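Local coordinates for protein predicted component of a thermophile-specific DNA repair system, contains a RAMP domain (Methanopyrus kandleri, PDB 4N0L) that probably binds CRISPR RNA as the Csm3 subunit of a type III-A CRISPR interference complex, and may have endonuclease activity, at residues L64-M67 with K68-E71; S248-L251 with V252-G256; F292-E295 with E296-D299; V319-A322 with R323-E326; Y330-P333 with E334-V337. All coordinates share one frame; numbering follows the deposited sequence.

Interaction 1: L64-M67 with K68-E71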
loop_
_atom_site.group_PDB
_atom_site.type_symbol
_atom_site.label_atom_id
_atom_site.label_comp_id
_atom_site.label_asym_id
_atom_site.label_seq_id
_atom_site.Cartn_x
_atom_site.Cartn_y
_atom_site.Cartn_z
ATOM N N LEU A 64 -0.818 -10.723 -5.536
ATOM C CA LEU A 64 -1.593 -11.941 -5.758
ATOM C C LEU A 64 -2.852 -11.658 -6.567
ATOM O O LEU A 64 -3.180 -12.391 -7.498
ATOM C CB LEU A 64 -1.969 -12.593 -4.427
ATOM C CG LEU A 64 -0.840 -13.303 -3.683
ATOM C CD1 LEU A 64 -1.347 -13.859 -2.362
ATOM C CD2 LEU A 64 -0.244 -14.408 -4.547
ATOM N N ALA A 65 -3.558 -10.597 -6.194
ATOM C CA ALA A 65 -4.781 -10.208 -6.889
ATOM C C ALA A 65 -4.480 -9.804 -8.325
ATOM O O ALA A 65 -5.231 -10.136 -9.240
ATOM C CB ALA A 65 -5.476 -9.073 -6.155
ATOM N N TRP A 66 -3.374 -9.090 -8.514
ATOM C CA TRP A 66 -2.942 -8.672 -9.843
ATOM C C TRP A 66 -2.641 -9.890 -10.705
ATOM O O TRP A 66 -3.067 -9.966 -11.858
ATOM C CB TRP A 66 -1.710 -7.769 -9.749
ATOM C CG TRP A 66 -1.259 -7.199 -11.063
ATOM C CD1 TRP A 66 -0.089 -7.467 -11.714
ATOM C CD2 TRP A 66 -1.965 -6.256 -11.879
ATOM N NE1 TRP A 66 -0.024 -6.752 -12.886
ATOM C CE2 TRP A 66 -1.162 -6.001 -13.011
ATOM C CE3 TRP A 66 -3.196 -5.604 -11.765
ATOM C CZ2 TRP A 66 -1.554 -5.124 -14.020
ATOM C CZ3 TRP A 66 -3.582 -4.732 -12.769
ATOM C CH2 TRP A 66 -2.764 -4.501 -13.882
ATOM N N MET A 67 -1.911 -10.841 -10.128
ATOM C CA MET A 67 -1.553 -12.080 -10.809
ATOM C C MET A 67 -2.791 -12.847 -11.271
ATOM O O MET A 67 -2.899 -13.217 -12.440
ATOM C CB MET A 67 -0.702 -12.961 -9.887
ATOM C CG MET A 67 -0.281 -14.289 -10.496
ATOM S SD MET A 67 0.421 -15.432 -9.282
ATOM C CE MET A 67 -1.052 -15.966 -8.413
ATOM N N LYS A 68 -3.722 -13.081 -10.350
ATOM C CA LYS A 68 -4.925 -13.852 -10.653
ATOM C C LYS A 68 -5.890 -13.130 -11.590
ATOM O O LYS A 68 -6.535 -13.763 -12.423
ATOM C CB LYS A 68 -5.649 -14.243 -9.363
ATOM C CG LYS A 68 -5.107 -15.519 -8.733
ATOM C CD LYS A 68 -5.072 -15.452 -7.217
ATOM C CE LYS A 68 -4.404 -16.695 -6.642
ATOM N NZ LYS A 68 -4.054 -16.547 -5.202
ATOM N N SER A 69 -5.989 -11.810 -11.456
ATOM C CA SER A 69 -6.896 -11.024 -12.292
ATOM C C SER A 69 -6.502 -11.086 -13.766
ATOM O O SER A 69 -7.339 -10.907 -14.649
ATOM C CB SER A 69 -6.934 -9.568 -11.826
ATOM O OG SER A 69 -5.708 -8.915 -12.104
ATOM N N ARG A 70 -5.223 -11.331 -14.025
ATOM C CA ARG A 70 -4.727 -11.464 -15.390
ATOM C C ARG A 70 -4.461 -12.922 -15.746
ATOM O O ARG A 70 -3.903 -13.218 -16.805
ATOM C CB ARG A 70 -3.463 -10.630 -15.589
ATOM C CG ARG A 70 -3.727 -9.139 -15.678
ATOM C CD ARG A 70 -2.436 -8.358 -15.766
ATOM N NE ARG A 70 -2.661 -6.982 -16.193
ATOM C CZ ARG A 70 -2.563 -6.563 -17.451
ATOM N NH1 ARG A 70 -2.224 -7.412 -18.411
ATOM N NH2 ARG A 70 -2.788 -5.291 -17.747
ATOM N N GLU A 71 -4.876 -13.820 -14.854
ATOM C CA GLU A 71 -4.698 -15.260 -15.026
ATOM C C GLU A 71 -3.269 -15.623 -15.421
ATOM O O GLU A 71 -3.041 -16.322 -16.407
ATOM C CB GLU A 71 -5.683 -15.784 -16.073
ATOM C CG GLU A 71 -7.137 -15.489 -15.741
ATOM C CD GLU A 71 -8.096 -15.997 -16.798
ATOM O OE1 GLU A 71 -8.102 -15.439 -17.916
ATOM O OE2 GLU A 71 -8.848 -16.951 -16.510
#
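K68 N bonds to L64 O and S69 N to A65 O, at 3.0 and 2.9 Å, the i to i+4 ladder of the last turn of helix 51-69, and beyond S69 the chain leaves helical geometry at R70. Here the backbone ladder weakens, R70 N making long, weak bonds back to W66 O and M67 O. A serine suits this place because its short hydroxyl can reach back over the turn: with OG set between the backbone N and the carbonyl carbon (S69 chi1 70°), S69 OG donates to W66 O across 2.9 Å, from above the carbonyl plane. R70 runs alongside W66, its CD over the indole, 4.2 Å from the centroid of the six-membered ring in a CH-pi contact. R70 NE lies over a face toward the rim, 3.1 Å from W66 CZ2. The flexible M67 thioether bends at its end and brings CE to 3.9 Å from K68 CE. E71, with positive phi, is the C-prime residue of a Schellman motif, E71 N bonding to K68 O and I72 N to M67 O. Outward, L64 and M67 pack on helix 74-78, while W66, whose side chain lies about 7 Å from the bound zinc, touches helix 116-121, meets Y244 edge-to-face and bonds through NE1 to W109 O.

Interaction 2: S248-L251 with V252-G256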
loop_
_atom_site.group_PDB
_atom_site.type_symbol
_atom_site.label_atom_id
_atom_site.label_comp_id
_atom_site.label_asym_id
_atom_site.label_seq_id
_atom_site.Cartn_x
_atom_site.Cartn_y
_atom_site.Cartn_z
ATOM N N SER A 248 -5.657 -2.230 -3.085
ATOM C CA SER A 248 -4.841 -3.010 -2.166
ATOM C C SER A 248 -5.381 -2.857 -0.743
ATOM O O SER A 248 -5.382 -3.812 0.033
ATOM C CB SER A 248 -3.369 -2.589 -2.246
ATOM O OG SER A 248 -3.153 -1.315 -1.659
ATOM N N LEU A 249 -5.870 -1.663 -0.417
ATOM C CA LEU A 249 -6.472 -1.414 0.891
ATOM C C LEU A 249 -7.792 -2.170 1.036
ATOM O O LEU A 249 -8.114 -2.677 2.109
ATOM C CB LEU A 249 -6.691 0.085 1.112
ATOM C CG LEU A 249 -5.427 0.948 1.086
ATOM C CD1 LEU A 249 -5.761 2.419 1.280
ATOM C CD2 LEU A 249 -4.434 0.474 2.138
ATOM N N LYS A 250 -8.552 -2.235 -0.053
ATOM C CA LYS A 250 -9.783 -3.019 -0.099
ATOM C C LYS A 250 -9.489 -4.495 0.168
ATOM O O LYS A 250 -10.243 -5.173 0.869
ATOM C CB LYS A 250 -10.471 -2.837 -1.455
ATOM C CG LYS A 250 -11.468 -3.923 -1.833
ATOM C CD LYS A 250 -12.695 -3.897 -0.945
ATOM C CE LYS A 250 -13.764 -4.841 -1.471
ATOM N NZ LYS A 250 -14.912 -4.952 -0.533
ATOM N N LEU A 251 -8.387 -4.983 -0.397
ATOM C CA LEU A 251 -7.956 -6.362 -0.194
ATOM C C LEU A 251 -7.577 -6.625 1.259
ATOM O O LEU A 251 -7.864 -7.693 1.801
ATOM C CB LEU A 251 -6.777 -6.691 -1.105
ATOM C CG LEU A 251 -7.094 -6.754 -2.599
ATOM C CD1 LEU A 251 -5.813 -6.796 -3.408
ATOM C CD2 LEU A 251 -7.973 -7.956 -2.910
ATOM N N VAL A 252 -6.916 -5.651 1.878
ATOM C CA VAL A 252 -6.548 -5.748 3.287
ATOM C C VAL A 252 -7.809 -5.794 4.157
ATOM O O VAL A 252 -7.862 -6.519 5.152
ATOM C CB VAL A 252 -5.641 -4.576 3.714
ATOM C CG1 VAL A 252 -5.365 -4.629 5.207
ATOM C CG2 VAL A 252 -4.329 -4.625 2.947
ATOM N N GLU A 253 -8.821 -5.019 3.777
ATOM C CA GLU A 253 -10.118 -5.063 4.455
ATOM C C GLU A 253 -10.739 -6.458 4.369
ATOM O O GLU A 253 -11.202 -7.000 5.370
ATOM C CB GLU A 253 -11.081 -4.021 3.870
ATOM C CG GLU A 253 -10.666 -2.574 4.131
ATOM C CD GLU A 253 -11.667 -1.557 3.598
ATOM O OE1 GLU A 253 -12.420 -1.888 2.659
ATOM O OE2 GLU A 253 -11.691 -0.417 4.112
ATOM N N ASP A 254 -10.731 -7.037 3.171
ATOM C CA ASP A 254 -11.363 -8.334 2.933
ATOM C C ASP A 254 -10.605 -9.511 3.546
ATOM O O ASP A 254 -11.206 -10.528 3.891
ATOM C CB ASP A 254 -11.519 -8.584 1.429
ATOM C CG ASP A 254 -12.556 -7.684 0.787
ATOM O OD1 ASP A 254 -12.559 -7.591 -0.458
ATOM O OD2 ASP A 254 -13.357 -7.064 1.518
ATOM N N GLN A 255 -9.288 -9.383 3.669
ATOM C CA GLN A 255 -8.468 -10.524 4.063
ATOM C C GLN A 255 -7.693 -10.317 5.367
ATOM O O GLN A 255 -7.053 -11.246 5.858
ATOM C CB GLN A 255 -7.498 -10.874 2.928
ATOM C CG GLN A 255 -8.173 -11.535 1.728
ATOM C CD GLN A 255 -7.242 -11.691 0.538
ATOM O OE1 GLN A 255 -7.316 -10.931 -0.428
ATOM N NE2 GLN A 255 -6.363 -12.687 0.600
ATOM N N GLY A 256 -7.743 -9.110 5.923
ATOM C CA GLY A 256 -7.102 -8.839 7.203
ATOM C C GLY A 256 -5.720 -8.219 7.082
ATOM O O GLY A 256 -5.000 -8.481 6.114
HETATM O O HOH W 1 -13.933 -4.250 2.192
#
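V252 and S248 meet on the tightly packed side of helix 238-255, where V252 CG2 lies 3.2 Å from S248 O and V252 N bonds to that same oxygen. At the next residue, E253 keeps its CG close to L249 O, at 3.3 Å. L249 and V252 press against F270 of strand 268-278, apolar residues suited to a buried helix face. The carboxylate of E253 is buried too, and its OE2 is satisfied by F270 N and by a salt bridge to R332 NE. The opposing charges of K250 and D254 lie on the looser, more solvent-exposed side. There K250 NZ reaches D254 OD2 at 3.3 Å, a salt bridge whose hydrogen bond is weak, and a water ties the group together, accepting from K250 NZ at 3.0 Å and donating to E253 OE1 and D254 OD2. L251 and Q255 run side by side toward helix 51-69. At G256 the positive phi, which glycine tolerates, ends the helix. The whole is an amphipathic helix with an i to i+4 ion pair on its outer side, packed against an antiparallel sheet as in the RRM-like fold.

Interaction 3: F292-E295 with E296-D299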
loop_
_atom_site.group_PDB
_atom_site.type_symbol
_atom_site.label_atom_id
_atom_site.label_comp_id
_atom_site.label_asym_id
_atom_site.label_seq_id
_atom_site.Cartn_x
_atom_site.Cartn_y
_atom_site.Cartn_z
ATOM N N PHE A 292 -6.271 21.078 6.082
ATOM C CA PHE A 292 -6.948 19.866 6.520
ATOM C C PHE A 292 -6.137 19.156 7.598
ATOM O O PHE A 292 -4.919 19.022 7.474
ATOM C CB PHE A 292 -7.189 18.917 5.340
ATOM C CG PHE A 292 -8.040 17.727 5.686
ATOM C CD1 PHE A 292 -9.423 17.821 5.669
ATOM C CD2 PHE A 292 -7.461 16.518 6.035
ATOM C CE1 PHE A 292 -10.215 16.731 5.993
ATOM C CE2 PHE A 292 -8.246 15.425 6.360
ATOM C CZ PHE A 292 -9.625 15.533 6.340
ATOM N N PRO A 293 -6.815 18.698 8.663
ATOM C CA PRO A 293 -8.243 18.941 8.880
ATOM C C PRO A 293 -8.506 20.263 9.596
ATOM O O PRO A 293 -7.828 20.585 10.572
ATOM C CB PRO A 293 -8.660 17.758 9.752
ATOM C CG PRO A 293 -7.441 17.471 10.560
ATOM C CD PRO A 293 -6.262 17.761 9.658
ATOM N N GLU A 294 -9.471 21.030 9.099
ATOM C CA GLU A 294 -9.897 22.245 9.781
ATOM C C GLU A 294 -10.965 21.909 10.817
ATOM O O GLU A 294 -11.417 20.765 10.895
ATOM C CB GLU A 294 -10.404 23.275 8.772
ATOM C CG GLU A 294 -9.283 23.915 7.964
ATOM C CD GLU A 294 -9.782 24.664 6.745
ATOM O OE1 GLU A 294 -10.986 24.558 6.430
ATOM O OE2 GLU A 294 -8.967 25.356 6.099
ATOM N N GLU A 295 -11.345 22.897 11.624
ATOM C CA GLU A 295 -12.346 22.695 12.669
ATOM C C GLU A 295 -13.639 22.129 12.096
ATOM O O GLU A 295 -14.265 21.253 12.694
ATOM C CB GLU A 295 -12.628 24.000 13.416
ATOM C CG GLU A 295 -13.444 23.803 14.688
ATOM C CD GLU A 295 -13.730 25.101 15.418
ATOM O OE1 GLU A 295 -13.616 26.177 14.794
ATOM O OE2 GLU A 295 -14.069 25.045 16.620
ATOM N N GLU A 296 -14.038 22.645 10.938
ATOM C CA GLU A 296 -15.231 22.167 10.252
ATOM C C GLU A 296 -15.140 20.669 9.950
ATOM O O GLU A 296 -16.113 19.939 10.128
ATOM C CB GLU A 296 -15.458 22.954 8.960
ATOM C CG GLU A 296 -16.684 22.512 8.181
ATOM C CD GLU A 296 -16.988 23.416 7.002
ATOM O OE1 GLU A 296 -17.801 23.014 6.144
ATOM O OE2 GLU A 296 -16.429 24.534 6.941
ATOM N N ASP A 297 -13.969 20.222 9.496
ATOM C CA ASP A 297 -13.743 18.809 9.186
ATOM C C ASP A 297 -13.909 17.930 10.421
ATOM O O ASP A 297 -14.412 16.809 10.334
ATOM C CB ASP A 297 -12.346 18.586 8.594
ATOM C CG ASP A 297 -12.132 19.325 7.287
ATOM O OD1 ASP A 297 -12.853 19.036 6.309
ATOM O OD2 ASP A 297 -11.225 20.180 7.232
ATOM N N LYS A 298 -13.468 18.440 11.566
ATOM C CA LYS A 298 -13.532 17.698 12.823
ATOM C C LYS A 298 -14.972 17.536 13.306
ATOM O O LYS A 298 -15.365 16.459 13.755
ATOM C CB LYS A 298 -12.686 18.392 13.891
ATOM C CG LYS A 298 -11.216 18.504 13.517
ATOM C CD LYS A 298 -10.416 19.250 14.569
ATOM C CE LYS A 298 -9.007 19.533 14.072
ATOM N NZ LYS A 298 -8.161 20.186 15.107
ATOM N N ASP A 299 -15.749 18.612 13.223
ATOM C CA ASP A 299 -17.166 18.568 13.576
ATOM C C ASP A 299 -17.928 17.625 12.647
ATOM O O ASP A 299 -18.801 16.878 13.085
ATOM C CB ASP A 299 -17.788 19.966 13.530
ATOM C CG ASP A 299 -17.247 20.885 14.610
ATOM O OD1 ASP A 299 -16.613 20.387 15.563
ATOM O OD2 ASP A 299 -17.470 22.111 14.511
HETATM O O HOH W 2 -14.072 25.361 6.878
#
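D297 reaches back to the start of its own helix, where D297 OD2 accepts the backbone N-H of E294 at 2.7 Å through its anti lone pair. E294 is the N-cap and D297 the third residue of helix 295-300, so this bond is the N3-to-N-cap half of a capping box, a place where a short acidic side chain fits well. D297 takes up this position with chi1 at -62°, which folds CG back beside its backbone N. The same carboxylate rests against the F292 ring, D297 CG 3.5 Å from F292 CE1, the ring and carboxylate planes 62° apart. P293 covers the ring from one face, its CB standing 3.9 Å above the centre; the peptide before the proline is cis, consistent with the proline folding back on the ring. Farther out, K298 N bonds to E294 O at 3.2 Å and D299 N to E295 O, while the lysine chain extends to L311 O. A water links E294 OE1 to E296 OE2. In the next shell D297 OD1 forms salt bridges with R321 NE and R323 NH1, which would probably offset the acidic surroundings. F292 closes strand 290-292 and packs on strands 268-278 and 318-321, so the cap joins this short helix to the edge of the sheet.

Interaction 4: V319-A322 with R323-E326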
loop_
_atom_site.group_PDB
_atom_site.type_symbol
_atom_site.label_atom_id
_atom_site.label_comp_id
_atom_site.label_asym_id
_atom_site.label_seq_id
_atom_site.Cartn_x
_atom_site.Cartn_y
_atom_site.Cartn_z
ATOM N N VAL A 319 -7.473 20.040 -1.486
ATOM C CA VAL A 319 -7.972 18.997 -0.600
ATOM C C VAL A 319 -9.277 18.422 -1.137
ATOM O O VAL A 319 -10.266 19.142 -1.281
ATOM C CB VAL A 319 -8.201 19.529 0.831
ATOM C CG1 VAL A 319 -8.930 18.493 1.680
ATOM C CG2 VAL A 319 -6.878 19.924 1.474
ATOM N N ILE A 320 -9.273 17.130 -1.445
ATOM C CA ILE A 320 -10.486 16.453 -1.890
ATOM C C ILE A 320 -11.113 15.702 -0.723
ATOM O O ILE A 320 -10.581 14.689 -0.269
ATOM C CB ILE A 320 -10.210 15.454 -3.030
ATOM C CG1 ILE A 320 -9.402 16.114 -4.150
ATOM C CG2 ILE A 320 -11.520 14.878 -3.556
ATOM C CD1 ILE A 320 -10.099 17.291 -4.789
ATOM N N ARG A 321 -12.252 16.194 -0.247
ATOM C CA ARG A 321 -12.930 15.592 0.893
ATOM C C ARG A 321 -13.990 14.609 0.430
ATOM O O ARG A 321 -14.554 14.759 -0.654
ATOM C CB ARG A 321 -13.576 16.665 1.771
ATOM C CG ARG A 321 -12.597 17.619 2.426
ATOM C CD ARG A 321 -13.308 18.846 2.978
ATOM N NE ARG A 321 -12.434 19.614 3.859
ATOM C CZ ARG A 321 -11.610 20.569 3.441
ATOM N NH1 ARG A 321 -10.845 21.219 4.308
ATOM N NH2 ARG A 321 -11.545 20.867 2.151
ATOM N N ALA A 322 -14.243 13.591 1.245
ATOM C CA ALA A 322 -15.358 12.684 1.008
ATOM C C ALA A 322 -16.640 13.504 0.966
ATOM O O ALA A 322 -17.554 13.230 0.186
ATOM C CB ALA A 322 -15.430 11.622 2.088
ATOM N N ARG A 323 -16.683 14.513 1.832
ATOM C CA ARG A 323 -17.801 15.440 1.947
ATOM C C ARG A 323 -18.056 16.212 0.646
ATOM O O ARG A 323 -19.186 16.611 0.365
ATOM C CB ARG A 323 -17.518 16.396 3.116
ATOM C CG ARG A 323 -18.233 17.736 3.101
ATOM C CD ARG A 323 -17.817 18.557 4.318
ATOM N NE ARG A 323 -17.058 19.754 3.962
ATOM C CZ ARG A 323 -16.133 20.310 4.739
ATOM N NH1 ARG A 323 -15.837 19.767 5.912
ATOM N NH2 ARG A 323 -15.494 21.402 4.339
ATOM N N ASP A 324 -17.011 16.390 -0.157
ATOM C CA ASP A 324 -17.148 17.037 -1.463
ATOM C C ASP A 324 -17.805 16.127 -2.498
ATOM O O ASP A 324 -18.424 16.605 -3.447
ATOM C CB ASP A 324 -15.784 17.498 -1.989
ATOM C CG ASP A 324 -15.111 18.496 -1.072
ATOM O OD1 ASP A 324 -15.828 19.243 -0.373
ATOM O OD2 ASP A 324 -13.864 18.543 -1.062
ATOM N N LEU A 325 -17.653 14.819 -2.322
ATOM C CA LEU A 325 -18.132 13.862 -3.313
ATOM C C LEU A 325 -19.439 13.188 -2.918
ATOM O O LEU A 325 -20.151 12.654 -3.768
ATOM C CB LEU A 325 -17.075 12.786 -3.559
ATOM C CG LEU A 325 -15.644 13.249 -3.833
ATOM C CD1 LEU A 325 -14.732 12.042 -3.939
ATOM C CD2 LEU A 325 -15.582 14.087 -5.098
ATOM N N GLU A 326 -19.766 13.237 -1.634
ATOM C CA GLU A 326 -20.857 12.431 -1.106
ATOM C C GLU A 326 -21.272 12.941 0.266
ATOM O O GLU A 326 -20.516 13.655 0.925
ATOM C CB GLU A 326 -20.437 10.962 -1.010
ATOM C CG GLU A 326 -21.517 9.962 -1.389
ATOM C CD GLU A 326 -22.011 10.154 -2.808
ATOM O OE1 GLU A 326 -21.205 9.979 -3.747
ATOM O OE2 GLU A 326 -23.204 10.477 -2.986
#
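R323 lays one face of its guanidinium against the side chain of R321, whose CD lies 3.6 Å above the centre of the R323 group. The two run side by side with their guanidinium planes 19° apart; both form salt bridges with D297, and this shared anion probably offsets the closeness of the two positive groups. Next along, D324 folds back over the strand end: D324 OD2 takes the R321 N-H at 3.0 Å, the donor standing 48° out of the carboxylate plane. A short acidic residue suits this spot, since it can satisfy the N-H where the strand ends. D324 N in turn bonds to R321 O, so the side chain and the backbone N-H of D324 both bond to R321. L325 follows, with N bonded to A322 O at 3.0 Å, and L325 CD1 meets I320 CG2 at 4.3 Å, an apolar pair that also packs on W336. E326 N adds a weak bond to the same A322 O, while its carboxylate leaves for R339 through OE1. The small A322 lets the chain turn close against L331. Two successive bonds to the third residue back, as in a 3-10 turn, characterise this short, weakly bonded helix, which leaves strand 318-321, outermost within the chain, of the antiparallel sheet.

Interaction 5: Y330-P333 with E334-V337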
loop_
_atom_site.group_PDB
_atom_site.type_symbol
_atom_site.label_atom_id
_atom_site.label_comp_id
_atom_site.label_asym_id
_atom_site.label_seq_id
_atom_site.Cartn_x
_atom_site.Cartn_y
_atom_site.Cartn_z
ATOM N N TYR A 330 -16.432 10.148 5.455
ATOM C CA TYR A 330 -15.329 9.377 4.898
ATOM C C TYR A 330 -15.829 8.478 3.773
ATOM O O TYR A 330 -17.015 8.166 3.702
ATOM C CB TYR A 330 -14.653 8.535 5.986
ATOM C CG TYR A 330 -15.496 7.380 6.497
ATOM C CD1 TYR A 330 -15.494 6.147 5.851
ATOM C CD2 TYR A 330 -16.305 7.531 7.617
ATOM C CE1 TYR A 330 -16.270 5.096 6.310
ATOM C CE2 TYR A 330 -17.084 6.483 8.086
ATOM C CZ TYR A 330 -17.062 5.270 7.427
ATOM O OH TYR A 330 -17.833 4.230 7.892
ATOM N N LEU A 331 -14.922 8.056 2.898
ATOM C CA LEU A 331 -15.242 7.017 1.927
ATOM C C LEU A 331 -14.309 5.831 2.126
ATOM O O LEU A 331 -13.144 5.997 2.486
ATOM C CB LEU A 331 -15.144 7.545 0.493
ATOM C CG LEU A 331 -16.112 8.662 0.093
ATOM C CD1 LEU A 331 -15.885 9.093 -1.349
ATOM C CD2 LEU A 331 -17.556 8.224 0.304
ATOM N N ARG A 332 -14.833 4.633 1.901
ATOM C CA ARG A 332 -14.029 3.424 1.974
ATOM C C ARG A 332 -13.212 3.311 0.685
ATOM O O ARG A 332 -13.569 3.935 -0.316
ATOM C CB ARG A 332 -14.927 2.202 2.192
ATOM C CG ARG A 332 -15.644 2.210 3.539
ATOM C CD ARG A 332 -14.778 1.633 4.651
ATOM N NE ARG A 332 -14.473 0.221 4.443
ATOM C CZ ARG A 332 -15.217 -0.781 4.903
ATOM N NH1 ARG A 332 -14.863 -2.036 4.664
ATOM N NH2 ARG A 332 -16.316 -0.527 5.600
ATOM N N PRO A 333 -12.107 2.538 0.707
ATOM C CA PRO A 333 -11.226 2.394 -0.460
ATOM C C PRO A 333 -11.970 2.129 -1.770
ATOM O O PRO A 333 -11.702 2.794 -2.770
ATOM C CB PRO A 333 -10.355 1.195 -0.085
ATOM C CG PRO A 333 -10.256 1.276 1.390
ATOM C CD PRO A 333 -11.585 1.796 1.872
ATOM N N GLU A 334 -12.905 1.186 -1.747
ATOM C CA GLU A 334 -13.648 0.810 -2.945
ATOM C C GLU A 334 -14.548 1.949 -3.426
ATOM O O GLU A 334 -14.824 2.077 -4.620
ATOM C CB GLU A 334 -14.480 -0.443 -2.670
ATOM C CG GLU A 334 -15.274 -0.959 -3.855
ATOM C CD GLU A 334 -16.210 -2.089 -3.475
ATOM O OE1 GLU A 334 -16.315 -2.393 -2.268
ATOM O OE2 GLU A 334 -16.839 -2.674 -4.384
ATOM N N GLU A 335 -14.987 2.790 -2.496
ATOM C CA GLU A 335 -15.820 3.935 -2.846
ATOM C C GLU A 335 -15.001 5.039 -3.511
ATOM O O GLU A 335 -15.478 5.709 -4.427
ATOM C CB GLU A 335 -16.536 4.474 -1.606
ATOM C CG GLU A 335 -17.475 3.466 -0.963
ATOM C CD GLU A 335 -18.227 4.038 0.220
ATOM O OE1 GLU A 335 -17.576 4.414 1.217
ATOM O OE2 GLU A 335 -19.472 4.112 0.153
ATOM N N TRP A 336 -13.768 5.223 -3.051
ATOM C CA TRP A 336 -12.853 6.165 -3.688
ATOM C C TRP A 336 -12.543 5.753 -5.124
ATOM O O TRP A 336 -12.424 6.604 -6.006
ATOM C CB TRP A 336 -11.557 6.292 -2.887
ATOM C CG TRP A 336 -11.679 7.199 -1.703
ATOM C CD1 TRP A 336 -11.788 6.829 -0.395
ATOM C CD2 TRP A 336 -11.719 8.631 -1.720
ATOM N NE1 TRP A 336 -11.883 7.942 0.405
ATOM C CE2 TRP A 336 -11.847 9.062 -0.385
ATOM C CE3 TRP A 336 -11.656 9.593 -2.736
ATOM C CZ2 TRP A 336 -11.912 10.409 -0.036
ATOM C CZ3 TRP A 336 -11.723 10.930 -2.388
ATOM C CH2 TRP A 336 -11.850 11.326 -1.051
ATOM N N VAL A 337 -12.402 4.450 -5.346
ATOM C CA VAL A 337 -12.134 3.920 -6.679
ATOM C C VAL A 337 -13.233 4.321 -7.656
ATOM O O VAL A 337 -12.959 4.855 -8.731
ATOM C CB VAL A 337 -12.020 2.382 -6.670
ATOM C CG1 VAL A 337 -11.996 1.839 -8.092
ATOM C CG2 VAL A 337 -10.777 1.948 -5.924
#
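E335 and R332 are brought together by a glutamate side chain that starts with CG anti to the carbonyl carbon (E335 chi1 -62°) and then runs straight, carrying OE1 to the R332 amide. The resulting bond, R332 N to E335 OE1, is 2.8 Å long and practically straight, with 179° at the hydrogen, and it uses the anti lone pair of the carboxylate oxygen. W336, its CG likewise opposite the carbonyl carbon (W336 chi1 -80°), swings its indole back toward the loop and under L331. The leucine CB lies over the five-membered ring, 3.6 Å from its centroid, in a CH-pi contact, and the two side chains cross at about a right angle. L331 CB also stands 3.3 Å from W336 NE1, over the pyrrole side of the indole.

R332 is the N-cap of helix 333-338 and E335 its third residue, so the carboxylate supplies the N3-to-N-cap half of a capping box. P333 fits the first helical position, where a residue without an N-H loses no helical bond, and its fixed phi already suits a helix. The first turn carries the usual bonds: W336 N meets R332 O at 3.0 Å, and V337 N meets P333 O at 3.1 Å. A bulky aromatic serves here because it reaches from the helix to the sheet: W336 NE1 bonds to I272 O, while the ring packs on L275 of strand 268-278, on M246 of helix 238-255 and on L325. The other oxygen of E335, OE2, forms a salt bridge with R328 NH2, and L331 itself rests on A322.

In the fold
In chain order, interaction 1 ends helix 51-69, interaction 2 ends helix 238-255, and interactions 3, 4 and 5 follow in the C-terminal part. Interactions 1 and 2 have centres about 15 Å apart and touch where A65 meets L251. Interaction 2 also touches interaction 5, its centre about 12 Å away, with L249 packing on P333 and a long, weak K250-E334 ion pair. Interaction 5 leans on interaction 4, about 11 Å between centres, and interaction 4 on interaction 3 at about 12 Å. Neighbours thus run from helix 51-69, near the zinc site, to strand 318-321, interactions 1 and 3 standing about 39 Å apart. Together the contacts tie the C-terminal part to helix 238-255 and strand 268-278 of the RRM-like core.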